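Local structure of trimeric intracellular cation channel type 1B.2 (Caenorhabditis elegans, 5EIK) at residues Val122-Ser127 / Phe232-Leu237; Lys130-Thr135 / Cys224-Phe229; Val159-Gly164 / Ala197-Ser202. The protein forms homotrimeric potassium channels that bind phosphatidylinositol 4,5-bisphosphate and may supply counter-ion current during calcium release from intracellular stores. One frame throughout, in Å; residues are numbered along the deposited sequence.

Contact 1: residues Val122-Ser127 / Phe232-Leu237; sequences VKLGLS and FKLASL. With DMU (decyl-beta-D-maltopyranoside), chain K.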
loop_
_atom_site.group_PDB
_atom_site.type_symbol
_atom_site.label_atom_id
_atom_site.label_comp_id
_atom_site.label_asym_id
_atom_site.label_seq_id
_atom_site.Cartn_x
_atom_site.Cartn_y
_atom_site.Cartn_z
ATOM N N VAL A 122 2.386 30.105 20.747
ATOM C CA VAL A 122 1.995 28.760 21.157
ATOM C C VAL A 122 2.408 27.713 20.124
ATOM O O VAL A 122 3.001 26.678 20.467
ATOM C CB VAL A 122 0.458 28.684 21.385
ATOM C CG1 VAL A 122 0.025 27.245 21.677
ATOM C CG2 VAL A 122 0.067 29.599 22.542
ATOM N N LYS A 123 2.096 27.987 18.860
ATOM C CA LYS A 123 2.437 27.066 17.791
ATOM C C LYS A 123 3.935 26.808 17.838
ATOM O O LYS A 123 4.402 25.711 17.527
ATOM C CB LYS A 123 2.047 27.656 16.433
ATOM C CG LYS A 123 2.346 26.740 15.256
ATOM C CD LYS A 123 1.763 27.289 13.969
ATOM C CE LYS A 123 2.148 26.427 12.775
ATOM N NZ LYS A 123 1.701 25.014 12.930
ATOM N N LEU A 124 4.680 27.826 18.250
ATOM C CA LEU A 124 6.129 27.719 18.345
ATOM C C LEU A 124 6.527 26.822 19.518
ATOM O O LEU A 124 7.457 26.017 19.414
ATOM C CB LEU A 124 6.733 29.111 18.503
ATOM C CG LEU A 124 8.231 29.246 18.244
ATOM C CD1 LEU A 124 8.472 30.487 17.398
ATOM C CD2 LEU A 124 8.988 29.315 19.565
ATOM N N GLY A 125 5.813 26.958 20.628
ATOM C CA GLY A 125 6.107 26.138 21.786
ATOM C C GLY A 125 5.766 24.688 21.499
ATOM O O GLY A 125 6.496 23.777 21.893
ATOM N N LEU A 126 4.653 24.471 20.803
ATOM C CA LEU A 126 4.235 23.120 20.468
ATOM C C LEU A 126 5.252 22.458 19.548
ATOM O O LEU A 126 5.577 21.282 19.702
ATOM C CB LEU A 126 2.865 23.152 19.797
ATOM C CG LEU A 126 1.737 23.665 20.690
ATOM C CD1 LEU A 126 0.500 23.916 19.857
ATOM C CD2 LEU A 126 1.460 22.664 21.798
ATOM N N SER A 127 5.764 23.229 18.597
ATOM C CA SER A 127 6.743 22.722 17.651
ATOM C C SER A 127 7.994 22.220 18.347
ATOM O O SER A 127 8.583 21.219 17.937
ATOM C CB SER A 127 7.106 23.814 16.652
ATOM O OG SER A 127 5.973 24.167 15.877
ATOM N N PHE A 232 16.319 23.599 12.829
ATOM C CA PHE A 232 15.755 23.564 11.483
ATOM C C PHE A 232 14.258 23.835 11.498
ATOM O O PHE A 232 13.729 24.500 10.606
ATOM C CB PHE A 232 16.030 22.215 10.815
ATOM C CG PHE A 232 17.469 22.011 10.437
ATOM C CD1 PHE A 232 18.122 22.926 9.616
ATOM C CD2 PHE A 232 18.177 20.904 10.903
ATOM C CE1 PHE A 232 19.458 22.745 9.266
ATOM C CE2 PHE A 232 19.516 20.712 10.557
ATOM C CZ PHE A 232 20.156 21.633 9.738
ATOM N N LYS A 233 13.577 23.325 12.515
ATOM C CA LYS A 233 12.143 23.533 12.630
ATOM C C LYS A 233 11.830 25.004 12.906
ATOM O O LYS A 233 10.980 25.599 12.242
ATOM C CB LYS A 233 11.564 22.654 13.741
ATOM C CG LYS A 233 10.114 22.958 14.094
ATOM C CD LYS A 233 9.199 22.933 12.877
ATOM C CE LYS A 233 9.184 21.569 12.214
ATOM N NZ LYS A 233 8.127 21.482 11.165
ATOM N N LEU A 234 12.516 25.594 13.880
ATOM C CA LEU A 234 12.280 26.997 14.210
ATOM C C LEU A 234 12.671 27.916 13.055
ATOM O O LEU A 234 12.027 28.942 12.823
ATOM C CB LEU A 234 13.046 27.391 15.475
ATOM C CG LEU A 234 12.586 26.701 16.760
ATOM C CD1 LEU A 234 13.255 27.365 17.953
ATOM C CD2 LEU A 234 11.065 26.785 16.889
ATOM N N ALA A 235 13.721 27.543 12.332
ATOM C CA ALA A 235 14.179 28.330 11.197
ATOM C C ALA A 235 13.074 28.440 10.153
ATOM O O ALA A 235 12.737 29.534 9.710
ATOM C CB ALA A 235 15.421 27.693 10.578
ATOM N N SER A 236 12.503 27.305 9.763
ATOM C CA SER A 236 11.445 27.312 8.763
ATOM C C SER A 236 10.194 28.059 9.224
ATOM O O SER A 236 9.458 28.605 8.400
ATOM C CB SER A 236 11.075 25.879 8.366
ATOM O OG SER A 236 10.600 25.141 9.475
ATOM N N LEU A 237 9.952 28.089 10.532
ATOM C CA LEU A 237 8.782 28.782 11.066
ATOM C C LEU A 237 8.938 30.297 11.075
ATOM O O LEU A 237 7.989 31.022 10.783
ATOM C CB LEU A 237 8.464 28.299 12.482
ATOM C CG LEU A 237 7.654 27.008 12.594
ATOM C CD1 LEU A 237 7.471 26.651 14.059
ATOM C CD2 LEU A 237 6.303 27.189 11.917
HETATM C C1 DMU K . 7.716 16.063 31.528
HETATM C C2 DMU K . 8.259 15.436 32.840
HETATM C C3 DMU K . 9.227 16.464 33.612
HETATM C C4 DMU K . 8.586 17.836 33.650
HETATM O O5 DMU K . 8.335 18.305 32.318
HETATM C C6 DMU K . 7.256 17.526 31.759
HETATM O O7 DMU K . 9.476 16.124 35.146
HETATM O O16 DMU K . 6.854 18.098 30.503
HETATM C C18 DMU K . 5.904 19.135 30.787
HETATM C C19 DMU K . 5.470 19.774 29.464
HETATM C C22 DMU K . 5.156 21.249 29.675
HETATM C C25 DMU K . 5.780 22.043 28.532
HETATM C C28 DMU K . 5.559 23.535 28.789
HETATM C C31 DMU K . 5.887 24.335 27.530
HETATM C C34 DMU K . 4.597 24.586 26.737
HETATM C C37 DMU K . 4.758 25.831 25.855
HETATM C C40 DMU K . 3.983 25.636 24.546
HETATM C C43 DMU K . 2.548 26.153 24.720
HETATM O O49 DMU K . 6.595 15.295 31.087
HETATM O O55 DMU K . 8.961 14.224 32.486
HETATM C C57 DMU K . 9.525 18.811 34.360
HETATM O O61 DMU K . 8.835 20.033 34.632
HETATM C C5 DMU K . 10.566 14.289 36.302
HETATM C C7 DMU K . 11.360 15.081 37.352
HETATM C C8 DMU K . 12.702 15.472 36.872
HETATM C C9 DMU K . 12.570 16.275 35.558
HETATM O O1 DMU K . 11.849 15.535 34.600
HETATM C C10 DMU K . 10.499 15.093 35.010
HETATM O O2 DMU K . 13.304 16.273 37.819
HETATM O O3 DMU K . 9.281 13.982 36.725
HETATM O O4 DMU K . 11.519 14.282 38.560
HETATM C C11 DMU K . 13.927 16.708 35.001
HETATM O O6 DMU K . 13.765 17.558 33.864
#

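Contact 2: residues Lys130-Thr135 / Cys224-Phe229; sequences KEVQRT and CVVGFF. With PT5 ([(2R)-1-octadecanoyloxy-3-[oxidanyl-[(1R,2R,3S,4R,5R,6S)-2,3,6-tris(oxidanyl)-4,5-diphosphonooxy-cyclohexyl]oxy-phospho ryl]oxy-propan-2-yl] (8Z)-icosa-5,8,11,14-tetraenoate), chain B.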
loop_
_atom_site.group_PDB
_atom_site.type_symbol
_atom_site.label_atom_id
_atom_site.label_comp_id
_atom_site.label_asym_id
_atom_site.label_seq_id
_atom_site.Cartn_x
_atom_site.Cartn_y
_atom_site.Cartn_z
ATOM N N LYS A 130 7.195 18.950 19.939
ATOM C CA LYS A 130 7.060 17.927 18.915
ATOM C C LYS A 130 8.426 17.427 18.446
ATOM O O LYS A 130 8.623 16.226 18.248
ATOM C CB LYS A 130 6.275 18.449 17.710
ATOM C CG LYS A 130 6.098 17.386 16.633
ATOM C CD LYS A 130 5.572 17.955 15.345
ATOM C CE LYS A 130 5.637 16.916 14.235
ATOM N NZ LYS A 130 5.394 17.538 12.898
ATOM N N GLU A 131 9.373 18.343 18.263
ATOM C CA GLU A 131 10.694 17.927 17.819
ATOM C C GLU A 131 11.355 17.023 18.862
ATOM O O GLU A 131 12.064 16.080 18.519
ATOM C CB GLU A 131 11.564 19.146 17.500
ATOM C CG GLU A 131 11.087 19.920 16.277
ATOM C CD GLU A 131 10.806 19.012 15.081
ATOM O OE1 GLU A 131 11.658 18.153 14.754
ATOM O OE2 GLU A 131 9.735 19.155 14.458
ATOM N N VAL A 132 11.114 17.297 20.136
ATOM C CA VAL A 132 11.679 16.459 21.177
ATOM C C VAL A 132 11.090 15.057 21.025
ATOM O O VAL A 132 11.802 14.064 21.105
ATOM C CB VAL A 132 11.341 17.005 22.587
ATOM C CG1 VAL A 132 11.632 15.944 23.664
ATOM C CG2 VAL A 132 12.161 18.266 22.852
ATOM N N GLN A 133 9.787 14.983 20.783
ATOM C CA GLN A 133 9.116 13.699 20.637
ATOM C C GLN A 133 9.556 12.931 19.378
ATOM O O GLN A 133 9.690 11.704 19.398
ATOM C CB GLN A 133 7.594 13.913 20.645
ATOM C CG GLN A 133 6.793 12.651 20.926
ATOM C CD GLN A 133 5.767 12.378 19.848
ATOM O OE1 GLN A 133 5.997 12.694 18.676
ATOM N NE2 GLN A 133 4.636 11.783 20.228
ATOM N N ARG A 134 9.790 13.648 18.288
ATOM C CA ARG A 134 10.238 13.013 17.054
ATOM C C ARG A 134 11.579 12.304 17.275
ATOM O O ARG A 134 11.784 11.174 16.811
ATOM C CB ARG A 134 10.403 14.048 15.943
ATOM C CG ARG A 134 10.822 13.428 14.614
ATOM C CD ARG A 134 11.424 14.459 13.680
ATOM N NE ARG A 134 10.531 15.595 13.462
ATOM C CZ ARG A 134 9.502 15.598 12.621
ATOM N NH1 ARG A 134 9.225 14.520 11.898
ATOM N NH2 ARG A 134 8.749 16.683 12.505
ATOM N N THR A 135 12.491 12.979 17.972
ATOM C CA THR A 135 13.812 12.423 18.247
ATOM C C THR A 135 13.672 11.109 18.993
ATOM O O THR A 135 14.389 10.145 18.720
ATOM C CB THR A 135 14.658 13.382 19.087
ATOM O OG1 THR A 135 14.788 14.632 18.395
ATOM C CG2 THR A 135 16.042 12.805 19.311
ATOM N N CYS A 224 22.575 17.206 20.681
ATOM C CA CYS A 224 22.824 17.827 19.387
ATOM C C CYS A 224 21.729 17.497 18.382
ATOM O O CYS A 224 21.279 18.378 17.648
ATOM C CB CYS A 224 24.178 17.392 18.823
ATOM S SG CYS A 224 25.566 18.088 19.716
ATOM N N VAL A 225 21.303 16.235 18.350
ATOM C CA VAL A 225 20.255 15.834 17.420
ATOM C C VAL A 225 18.988 16.627 17.694
ATOM O O VAL A 225 18.419 17.235 16.787
ATOM C CB VAL A 225 19.935 14.337 17.525
ATOM C CG1 VAL A 225 18.780 13.988 16.599
ATOM C CG2 VAL A 225 21.157 13.529 17.144
ATOM N N VAL A 226 18.549 16.626 18.947
ATOM C CA VAL A 226 17.361 17.379 19.321
ATOM C C VAL A 226 17.568 18.855 18.959
ATOM O O VAL A 226 16.691 19.502 18.380
ATOM C CB VAL A 226 17.091 17.267 20.834
ATOM C CG1 VAL A 226 15.857 18.057 21.207
ATOM C CG2 VAL A 226 16.899 15.817 21.211
ATOM N N GLY A 227 18.745 19.373 19.295
ATOM C CA GLY A 227 19.059 20.758 19.006
ATOM C C GLY A 227 18.917 21.095 17.541
ATOM O O GLY A 227 18.338 22.121 17.188
ATOM N N PHE A 228 19.451 20.239 16.678
ATOM C CA PHE A 228 19.348 20.480 15.249
ATOM C C PHE A 228 17.904 20.410 14.781
ATOM O O PHE A 228 17.482 21.225 13.957
ATOM C CB PHE A 228 20.220 19.497 14.460
ATOM C CG PHE A 228 21.628 19.981 14.251
ATOM C CD1 PHE A 228 21.877 21.118 13.482
ATOM C CD2 PHE A 228 22.703 19.330 14.850
ATOM C CE1 PHE A 228 23.176 21.604 13.313
ATOM C CE2 PHE A 228 24.008 19.807 14.688
ATOM C CZ PHE A 228 24.241 20.948 13.917
ATOM N N PHE A 229 17.139 19.454 15.304
ATOM C CA PHE A 229 15.736 19.341 14.910
ATOM C C PHE A 229 15.006 20.622 15.262
ATOM O O PHE A 229 14.328 21.211 14.413
ATOM C CB PHE A 229 15.032 18.169 15.601
ATOM C CG PHE A 229 15.180 16.857 14.884
ATOM C CD1 PHE A 229 14.892 16.754 13.525
ATOM C CD2 PHE A 229 15.591 15.717 15.570
ATOM C CE1 PHE A 229 15.012 15.529 12.858
ATOM C CE2 PHE A 229 15.714 14.490 14.915
ATOM C CZ PHE A 229 15.425 14.396 13.557
HETATM O O12 PT5 B . 9.816 14.734 1.992
HETATM P P1 PT5 B . 8.749 13.679 2.237
HETATM O O13 PT5 B . 9.322 12.199 2.943
HETATM O O11 PT5 B . 7.943 13.188 0.896
HETATM O O6 PT5 B . 6.494 16.566 3.592
HETATM O O1 PT5 B . 7.620 14.121 3.250
HETATM C C1 PT5 B . 7.921 14.855 4.442
HETATM C C6 PT5 B . 6.689 15.676 4.693
HETATM C C2 PT5 B . 8.211 13.938 5.690
HETATM O O2 PT5 B . 7.120 13.019 5.891
HETATM C C3 PT5 B . 8.334 14.801 6.983
HETATM O O3 PT5 B . 8.478 13.918 8.087
HETATM C C4 PT5 B . 7.123 15.670 7.216
HETATM O O4 PT5 B . 7.380 16.572 8.249
HETATM P P4 PT5 B . 6.558 16.482 9.654
HETATM O O41 PT5 B . 4.955 16.532 9.460
HETATM O O42 PT5 B . 6.987 17.697 10.631
HETATM O O43 PT5 B . 6.889 15.169 10.313
HETATM C C5 PT5 B . 6.751 16.510 5.978
HETATM O O5 PT5 B . 5.464 17.078 6.217
HETATM P P5 PT5 B . 5.431 18.691 6.485
HETATM O O52 PT5 B . 6.869 19.314 6.764
HETATM O O51 PT5 B . 4.666 19.417 5.176
HETATM O O53 PT5 B . 4.378 18.731 7.774
HETATM C C7 PT5 B . 8.467 11.022 3.001
HETATM C C8 PT5 B . 9.342 9.819 2.604
HETATM C C9 PT5 B . 9.294 9.450 1.086
HETATM O O16 PT5 B . 8.911 8.646 3.399
HETATM C C10 PT5 B . 9.731 8.285 4.430
HETATM O O17 PT5 B . 9.747 8.841 5.515
HETATM O O18 PT5 B . 9.005 7.991 0.943
HETATM C C11 PT5 B . 9.356 7.247 -0.232
HETATM O O19 PT5 B . 10.273 7.545 -1.051
HETATM C C12 PT5 B . 10.641 7.099 4.110
HETATM C C13 PT5 B . 10.601 5.875 5.061
HETATM C C14 PT5 B . 11.622 4.801 4.620
HETATM C C15 PT5 B . 10.969 3.606 3.902
HETATM C C16 PT5 B . 11.953 2.426 3.653
HETATM C C17 PT5 B . 11.741 1.718 2.278
HETATM C C18 PT5 B . 11.814 0.191 2.360
HETATM C C19 PT5 B . 11.219 -0.603 1.596
HETATM C C20 PT5 B . 9.788 -1.006 1.204
HETATM C C21 PT5 B . 9.222 -0.355 -0.085
HETATM C C22 PT5 B . 7.703 -0.558 -0.241
HETATM C C23 PT5 B . 7.291 -0.902 -1.688
HETATM C C24 PT5 B . 6.369 -2.137 -1.777
HETATM C C31 PT5 B . 8.482 6.003 -0.412
HETATM C C32 PT5 B . 8.982 4.793 0.430
HETATM C C33 PT5 B . 8.032 3.560 0.362
HETATM C C34 PT5 B . 6.992 3.483 1.509
HETATM C C35 PT5 B . 5.886 2.317 1.490
HETATM C C36 PT5 B . 4.591 2.517 1.054
HETATM C C37 PT5 B . 3.865 1.373 0.314
HETATM C C38 PT5 B . 2.519 1.334 0.839
HETATM C C39 PT5 B . 1.274 1.751 0.193
HETATM C C40 PT5 B . 0.983 3.203 -0.020
HETATM C C25 PT5 B . 4.885 -1.745 -1.982
HETATM C C26 PT5 B . 3.931 -2.941 -1.832
HETATM C C41 PT5 B . 1.061 3.744 -1.453
HETATM C C42 PT5 B . 0.905 5.268 -1.521
HETATM C C43 PT5 B . 2.241 6.018 -1.462
#

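Contact 3: residues Val159-Gly164 / Ala197-Ser202; sequences VGVAKG and ACVIAS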
loop_
_atom_site.group_PDB
_atom_site.type_symbol
_atom_site.label_atom_id
_atom_site.label_comp_id
_atom_site.label_asym_id
_atom_site.label_seq_id
_atom_site.Cartn_x
_atom_site.Cartn_y
_atom_site.Cartn_z
ATOM N N VAL A 159 14.043 1.946 9.447
ATOM C CA VAL A 159 12.986 1.909 10.445
ATOM C C VAL A 159 13.011 3.211 11.261
ATOM O O VAL A 159 11.965 3.797 11.547
ATOM C CB VAL A 159 13.143 0.682 11.376
ATOM C CG1 VAL A 159 12.233 0.821 12.597
ATOM C CG2 VAL A 159 12.781 -0.587 10.608
ATOM N N GLY A 160 14.212 3.665 11.614
ATOM C CA GLY A 160 14.344 4.886 12.373
ATOM C C GLY A 160 13.768 6.058 11.601
ATOM O O GLY A 160 13.081 6.918 12.164
ATOM N N VAL A 161 14.045 6.093 10.302
ATOM C CA VAL A 161 13.546 7.161 9.448
ATOM C C VAL A 161 12.026 7.067 9.302
ATOM O O VAL A 161 11.330 8.085 9.287
ATOM C CB VAL A 161 14.208 7.093 8.054
ATOM C CG1 VAL A 161 13.662 8.180 7.153
ATOM C CG2 VAL A 161 15.712 7.247 8.195
ATOM N N ALA A 162 11.513 5.843 9.206
ATOM C CA ALA A 162 10.075 5.629 9.057
ATOM C C ALA A 162 9.337 6.162 10.276
ATOM O O ALA A 162 8.280 6.774 10.148
ATOM C CB ALA A 162 9.771 4.139 8.861
ATOM N N LYS A 163 9.899 5.928 11.458
ATOM C CA LYS A 163 9.293 6.407 12.696
ATOM C C LYS A 163 9.325 7.926 12.780
ATOM O O LYS A 163 8.417 8.539 13.338
ATOM C CB LYS A 163 10.017 5.827 13.917
ATOM C CG LYS A 163 9.794 4.342 14.127
ATOM C CD LYS A 163 8.357 4.037 14.518
ATOM C CE LYS A 163 8.246 3.648 15.982
ATOM N NZ LYS A 163 8.723 4.723 16.895
ATOM N N GLY A 164 10.366 8.533 12.215
ATOM C CA GLY A 164 10.497 9.980 12.267
ATOM C C GLY A 164 9.884 10.786 11.135
ATOM O O GLY A 164 9.484 11.930 11.346
ATOM N N ALA A 197 16.986 15.247 7.824
ATOM C CA ALA A 197 17.492 15.309 9.192
ATOM C C ALA A 197 17.167 14.007 9.941
ATOM O O ALA A 197 17.947 13.566 10.791
ATOM C CB ALA A 197 16.889 16.498 9.922
ATOM N N CYS A 198 16.022 13.395 9.636
ATOM C CA CYS A 198 15.655 12.126 10.267
ATOM C C CYS A 198 16.614 11.038 9.790
ATOM O O CYS A 198 16.934 10.105 10.536
ATOM C CB CYS A 198 14.232 11.705 9.895
ATOM S SG CYS A 198 12.901 12.691 10.593
ATOM N N VAL A 199 17.061 11.152 8.541
ATOM C CA VAL A 199 17.988 10.173 7.981
ATOM C C VAL A 199 19.290 10.256 8.756
ATOM O O VAL A 199 19.797 9.242 9.249
ATOM C CB VAL A 199 18.254 10.433 6.473
ATOM C CG1 VAL A 199 19.344 9.490 5.947
ATOM C CG2 VAL A 199 16.966 10.212 5.680
ATOM N N ILE A 200 19.813 11.471 8.890
ATOM C CA ILE A 200 21.061 11.684 9.624
ATOM C C ILE A 200 20.921 11.210 11.067
ATOM O O ILE A 200 21.752 10.450 11.564
ATOM C CB ILE A 200 21.479 13.179 9.606
ATOM C CG1 ILE A 200 21.743 13.626 8.165
ATOM C CG2 ILE A 200 22.729 13.392 10.449
ATOM C CD1 ILE A 200 22.724 12.737 7.414
ATOM N N ALA A 201 19.861 11.650 11.732
ATOM C CA ALA A 201 19.626 11.253 13.113
ATOM C C ALA A 201 19.575 9.733 13.234
ATOM O O ALA A 201 20.125 9.145 14.174
ATOM C CB ALA A 201 18.312 11.858 13.624
ATOM N N SER A 202 18.913 9.099 12.277
ATOM C CA SER A 202 18.777 7.647 12.295
ATOM C C SER A 202 20.120 6.943 12.135
ATOM O O SER A 202 20.421 5.981 12.850
ATOM C CB SER A 202 17.816 7.195 11.195
ATOM O OG SER A 202 17.498 5.830 11.353
#

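Contact 1: residues Val122-Ser127 / Phe232-Leu237
At the edge of the pocket for phosphatidylinositol 4,5-bisphosphate (PIP2), Ser-127 and Leu-124 of transmembrane helix 4 meet Leu-237, Lys-233 and Leu-234 of transmembrane helix 7. The two segments run nearly antiparallel, at 158°, with their axes 10.6 Å apart, so the interface is thin and made by side-chain ends. Ser-127 and Leu-237 make the closest approach. OG of Ser-127 lies anti to the carbonyl carbon (chi1 -64°) and turns back to donate a 2.8 Å hydrogen bond to Lys-123 O. That oxygen also accepts the helical bond from Ser-127 N, and the two donors reach it from opposite faces of the carbonyl plane. With its proton committed to its own helix, OG presents its flank to the methyl CD1 of Leu-237, 3.4 Å away. CB of Ser-127 also rests against CG of Lys-233 at 4.0 Å. An alanine here removes OG, which would probably deprive Lys-123 O of its second donor and open a small gap beside the Leu-237 methyl. Leu-124 and Leu-234 extend the apolar seam, crossing at about a right angle, with CG of Leu-124 4.0 Å from CD2 of Leu-234. At the border, CE of Lys-123 passes loosely by CD2 of Leu-237. Helix 30-47 packs on Lys-123, Leu-126 and Ser-127 through Leu-38. The decyl tail of a detergent molecule runs over Gly-125, its C40 3.5 Å from the glycine CA. Lys-233, bent at chi2 and chi3, touches bound PIP2, and through it this sparse antiparallel packing of two transmembrane helices contributes to a TRIC-channel lipid site.

Contact 2: residues Lys130-Thr135 / Cys224-Phe229
Phe-229 of helix 218-238 packs against Glu-131, Arg-134 and Thr-135 of helix 120-148. Its CB lies 3.5 Å from Glu-131 OE1. At CG the ring begins, and CD1 stays close to the same oxygen, the carboxylate plane standing 46° from that of the ring. On the other flank CD2 comes within 3.1 Å of Thr-135 OG1, a hydroxyl that donates to Glu-131 O; CE2 borders the same oxygen. CE1 and CZ, at the far end, lie beneath CD of Arg-134, which makes a CH-pi contact over one ring face, 4.1 Å from the centroid. Beyond CD of Arg-134, the bend at chi3 (-55°) turns NE toward Glu-131, where it donates to the syn side of OE1 at 3.1 Å in a salt bridge. NH1 and NH2 grip one phosphate of the bound PIP2, that of P4, NH1 reaching O43 at 2.9 Å. Lys-130 NZ adds a 2.8 Å bond to O42. Glu-131 thus probably helps, from the second shell, to hold the lipid-binding arginine in place. Val-226 packs against Val-132 and Thr-135 one turn away. Ala-197 and Ala-201 of helix 194-209 close on the Phe-229 ring, and helix 30-47 covers Val-132 and Lys-130.

Contact 3: residues Val159-Gly164 / Ala197-Ser202
The flat groups where Gly-164 meets Cys-198 and Gly-160 meets Ser-202 are backbone peptides. Over one face of the Gly-164 carbonyl sits SG of Cys-198, 3.6 Å from both C and O, while the oxygen itself receives a weak hydrogen bond from Arg-134 NH1. Four residues earlier, at the other glycine of the GxxxG motif, the peptide joining Gly-160 to Val-161 carries Ser-202 over a face: its CB is 4.0 Å from Val-161 N, and its OG is 3.4 Å from Gly-160 CA. That hydroxyl lies anti to the backbone N (chi1 -170°) and finds its hydrogen-bonding partner in Ile-157 O, farther back on the glycine-bearing helix. With no side chain at Gly-160, its CA approaches that of Ser-202 to 5.2 Å, and the axes come within 8.5 Å at 138°. Val-161 supplies the branched apolar piece. Its CG2 wedges between CB of Ser-202 and CA of Val-199, 3.7 Å from each, and both its methyls border CG2 of Val-199. Val-199 also packs on Phe-60 of a neighbouring subunit, while Cys-198 and Ser-202 touch helix 120-148. The arrangement is a GxxxG-type close packing of transmembrane helices, here joining the first half of the discontinuous transmembrane helix 5 to helix 6.

Overall arrangement
From the N terminus, the chain passes through seven helices before helix 120-148, which supplies 122-127 to contact 1 and then 130-135 to contact 2. Next come 159-164 and 197-202, which pair with each other in contact 3, closing the shortest loop. Helix 218-238 then returns past them, its 224-229 closing contact 2 and its 232-237 closing contact 1. The three loops are therefore nested without crossing, contact 3 innermost. Contacts 1 and 2 are neighbouring levels of one antiparallel helix pair, meeting where Lys-233 packs on Glu-131. Contact 2 in turn touches contact 3 through Val-225 and Ala-201, which ties transmembrane helices 4 to 7 into one bundle beside the lipid site.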